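PDB 6RW0: protein angel homolog 2 from Homo sapiens, which acts as a 2',3'-cyclic phosphatase of the CCR4/nocturin family and probably binds mRNA 3'-untranslated regions. Local coordinates for residues P230-G235 against D364-S369. Sequence-based numbering, arbitrary orientation.
Sequences PIVMCG and DYIFYS
Ile366 meets two side chains of the neighbouring strand: its CG2 lies side by side with CG1 of Val232 at 3.8 Å, and its CG1 is 3.9 Å from SG of Cys234. On the opposite face, Met233 CG stands anti to the backbone N (chi1 178°) and the chain bends only at chi3, which carries CE to 3.7 Å from CD2 of Phe367, an oblique approach to the ring. The two faces illustrate how a sheet of the DNase I-like fold is sandwiched: helix 203-220 packs on Met233, whereas strands 49-58 and 421-428 of the other sheet meet Ile366. Between these layers the strands run antiparallel, Met233 and Phe367 exchanging backbone N-H and C=O in a pair of hydrogen bonds, both 2.8 Å from N to O. Gly235 and Tyr365 repeat the pattern. At the far end the side chain of Ser369 replaces a main-chain acceptor: Ile231 N donates to its OG at 2.9 Å, with an N-H...O angle of 144°, while Ser369 N returns a bond to Ile231 O. An alanine in place of Ser369 would probably leave the buried N-H of Ile231 without its acceptor. At the other end, Asp364 OD2 is hydrogen-bonded to Thr353 OG1 and His418 ND1.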
ATOM      1  N   PRO A 230       4.530 -16.340   5.948  1.00 17.73           N
ATOM      2  CA  PRO A 230       3.471 -15.659   5.191  1.00 17.98           C
ATOM      3  C   PRO A 230       3.667 -14.153   5.211  1.00 16.15           C
ATOM      4  O   PRO A 230       4.037 -13.578   6.235  1.00 16.83           O
ATOM      5  CB  PRO A 230       2.187 -16.062   5.928  1.00 20.50           C
ATOM      6  CG  PRO A 230       2.513 -17.386   6.553  1.00 20.68           C
ATOM      7  CD  PRO A 230       3.978 -17.251   6.966  1.00 19.60           C
ATOM      8  N   ILE A 231       3.400 -13.524   4.062  1.00 15.76           N
ATOM      9  CA  ILE A 231       3.559 -12.089   3.853  1.00 15.94           C
ATOM     10  C   ILE A 231       2.222 -11.493   3.447  1.00 16.86           C
ATOM     11  O   ILE A 231       1.523 -12.038   2.587  1.00 17.26           O
ATOM     12  CB  ILE A 231       4.591 -11.811   2.743  1.00 15.80           C
ATOM     13  CG1 ILE A 231       5.970 -12.277   3.202  1.00 17.99           C
ATOM     14  CG2 ILE A 231       4.622 -10.342   2.348  1.00 17.50           C
ATOM     15  CD1 ILE A 231       6.876 -12.637   2.067  1.00 19.69           C
ATOM     16  N   VAL A 232       1.885 -10.362   4.053  1.00 16.24           N
ATOM     17  CA  VAL A 232       0.827  -9.484   3.574  1.00 15.11           C
ATOM     18  C   VAL A 232       1.475  -8.129   3.334  1.00 14.72           C
ATOM     19  O   VAL A 232       2.055  -7.549   4.259  1.00 15.67           O
ATOM     20  CB  VAL A 232      -0.334  -9.375   4.574  1.00 16.22           C
ATOM     21  CG1 VAL A 232      -1.413  -8.473   3.989  1.00 19.04           C
ATOM     22  CG2 VAL A 232      -0.906 -10.740   4.879  1.00 18.33           C
ATOM     23  N   MET A 233       1.419  -7.652   2.090  1.00 14.57           N
ATOM     24  CA  MET A 233       2.054  -6.403   1.677  1.00 13.91           C
ATOM     25  C   MET A 233       0.969  -5.463   1.171  1.00 14.25           C
ATOM     26  O   MET A 233       0.359  -5.718   0.124  1.00 15.37           O
ATOM     27  CB  MET A 233       3.127  -6.638   0.615  1.00 15.17           C
ATOM     28  CG  MET A 233       3.782  -5.349   0.132  1.00 16.79           C
ATOM     29  SD  MET A 233       5.122  -5.592  -1.050  1.00 17.73           S
ATOM     30  CE  MET A 233       4.221  -6.015  -2.539  1.00 18.23           C
ATOM     31  N   CYS A 234       0.722  -4.402   1.931  1.00 15.27           N
ATOM     32  CA  CYS A 234      -0.322  -3.434   1.643  1.00 15.70           C
ATOM     33  C   CYS A 234       0.274  -2.107   1.216  1.00 14.12           C
ATOM     34  O   CYS A 234       1.425  -1.785   1.521  1.00 16.19           O
ATOM     35  CB  CYS A 234      -1.135  -3.135   2.900  1.00 17.82           C
ATOM     36  SG  CYS A 234      -1.993  -4.543   3.595  1.00 20.94           S
ATOM     37  N   GLY A 235      -0.539  -1.303   0.566  1.00 15.56           N
ATOM     38  CA  GLY A 235      -0.185   0.100   0.472  1.00 17.21           C
ATOM     39  C   GLY A 235      -0.778   0.787  -0.736  1.00 13.94           C
ATOM     40  O   GLY A 235      -1.549   0.222  -1.514  1.00 14.60           O
ATOM     41  N   ASP A 364      -4.267   1.310  -4.836  1.00 14.32           N
ATOM     42  CA  ASP A 364      -4.104   0.662  -3.539  1.00 14.79           C
ATOM     43  C   ASP A 364      -4.288  -0.840  -3.690  1.00 13.19           C
ATOM     44  O   ASP A 364      -5.130  -1.290  -4.471  1.00 14.53           O
ATOM     45  CB  ASP A 364      -5.151   1.173  -2.551  1.00 15.12           C
ATOM     46  CG  ASP A 364      -5.093   2.670  -2.368  1.00 17.51           C
ATOM     47  OD1 ASP A 364      -4.194   3.139  -1.639  1.00 19.53           O
ATOM     48  OD2 ASP A 364      -5.922   3.394  -2.975  1.00 17.13           O
ATOM     49  N   TYR A 365      -3.502  -1.611  -2.930  1.00 13.88           N
ATOM     50  CA  TYR A 365      -3.502  -3.063  -3.038  1.00 12.47           C
ATOM     51  C   TYR A 365      -3.306  -3.720  -1.682  1.00 14.07           C
ATOM     52  O   TYR A 365      -2.675  -3.164  -0.779  1.00 14.50           O
ATOM     53  CB  TYR A 365      -2.345  -3.542  -3.943  1.00 14.15           C
ATOM     54  CG  TYR A 365      -2.402  -2.943  -5.323  1.00 13.88           C
ATOM     55  CD1 TYR A 365      -3.123  -3.562  -6.322  1.00 14.01           C
ATOM     56  CD2 TYR A 365      -1.776  -1.738  -5.619  1.00 13.44           C
ATOM     57  CE1 TYR A 365      -3.216  -3.022  -7.587  1.00 14.09           C
ATOM     58  CE2 TYR A 365      -1.867  -1.186  -6.888  1.00 14.82           C
ATOM     59  CZ  TYR A 365      -2.596  -1.827  -7.859  1.00 15.03           C
ATOM     60  OH  TYR A 365      -2.692  -1.274  -9.104  1.00 16.70           O
ATOM     61  N   ILE A 366      -3.810  -4.950  -1.572  1.00 14.16           N
ATOM     62  CA  ILE A 366      -3.358  -5.907  -0.568  1.00 15.05           C
ATOM     63  C   ILE A 366      -2.812  -7.101  -1.339  1.00 14.46           C
ATOM     64  O   ILE A 366      -3.570  -7.803  -2.025  1.00 15.89           O
ATOM     65  CB  ILE A 366      -4.470  -6.339   0.397  1.00 15.01           C
ATOM     66  CG1 ILE A 366      -5.044  -5.152   1.178  1.00 16.04           C
ATOM     67  CG2 ILE A 366      -3.893  -7.358   1.386  1.00 16.17           C
ATOM     68  CD1 ILE A 366      -6.290  -5.462   2.011  1.00 17.15           C
ATOM     69  N   PHE A 367      -1.505  -7.324  -1.253  1.00 14.84           N
ATOM     70  CA  PHE A 367      -0.854  -8.491  -1.823  1.00 14.87           C
ATOM     71  C   PHE A 367      -0.565  -9.477  -0.699  1.00 15.25           C
ATOM     72  O   PHE A 367      -0.357  -9.081   0.452  1.00 16.18           O
ATOM     73  CB  PHE A 367       0.458  -8.092  -2.485  1.00 15.82           C
ATOM     74  CG  PHE A 367       0.305  -7.182  -3.673  1.00 15.14           C
ATOM     75  CD1 PHE A 367      -0.138  -7.676  -4.882  1.00 16.54           C
ATOM     76  CD2 PHE A 367       0.669  -5.840  -3.592  1.00 15.17           C
ATOM     77  CE1 PHE A 367      -0.237  -6.845  -5.990  1.00 16.58           C
ATOM     78  CE2 PHE A 367       0.584  -5.008  -4.700  1.00 15.77           C
ATOM     79  CZ  PHE A 367       0.111  -5.508  -5.888  1.00 16.04           C
ATOM     80  N   TYR A 368      -0.584 -10.768  -1.024  1.00 15.12           N
ATOM     81  CA  TYR A 368      -0.361 -11.781   0.001  1.00 15.87           C
ATOM     82  C   TYR A 368       0.318 -13.010  -0.590  1.00 15.67           C
ATOM     83  O   TYR A 368       0.163 -13.318  -1.772  1.00 16.30           O
ATOM     84  CB  TYR A 368      -1.681 -12.180   0.680  1.00 17.36           C
ATOM     85  CG  TYR A 368      -2.682 -12.870  -0.233  1.00 18.14           C
ATOM     86  CD1 TYR A 368      -2.844 -14.247  -0.206  1.00 18.07           C
ATOM     87  CD2 TYR A 368      -3.470 -12.139  -1.122  1.00 17.89           C
ATOM     88  CE1 TYR A 368      -3.758 -14.885  -1.036  1.00 18.79           C
ATOM     89  CE2 TYR A 368      -4.381 -12.768  -1.955  1.00 18.88           C
ATOM     90  CZ  TYR A 368      -4.519 -14.141  -1.912  1.00 19.66           C
ATOM     91  OH  TYR A 368      -5.419 -14.784  -2.736  1.00 23.87           O
ATOM     92  N   SER A 369       1.068 -13.711   0.264  1.00 16.88           N
ATOM     93  CA  SER A 369       1.708 -14.961  -0.117  1.00 18.82           C
ATOM     94  C   SER A 369       0.672 -15.997  -0.481  1.00 20.85           C
ATOM     95  O   SER A 369      -0.200 -16.309   0.332  1.00 22.64           O
ATOM     96  CB  SER A 369       2.433 -15.531   1.098  1.00 25.12           C
ATOM     97  OG  SER A 369       3.551 -14.764   1.402  1.00 31.52           O
TER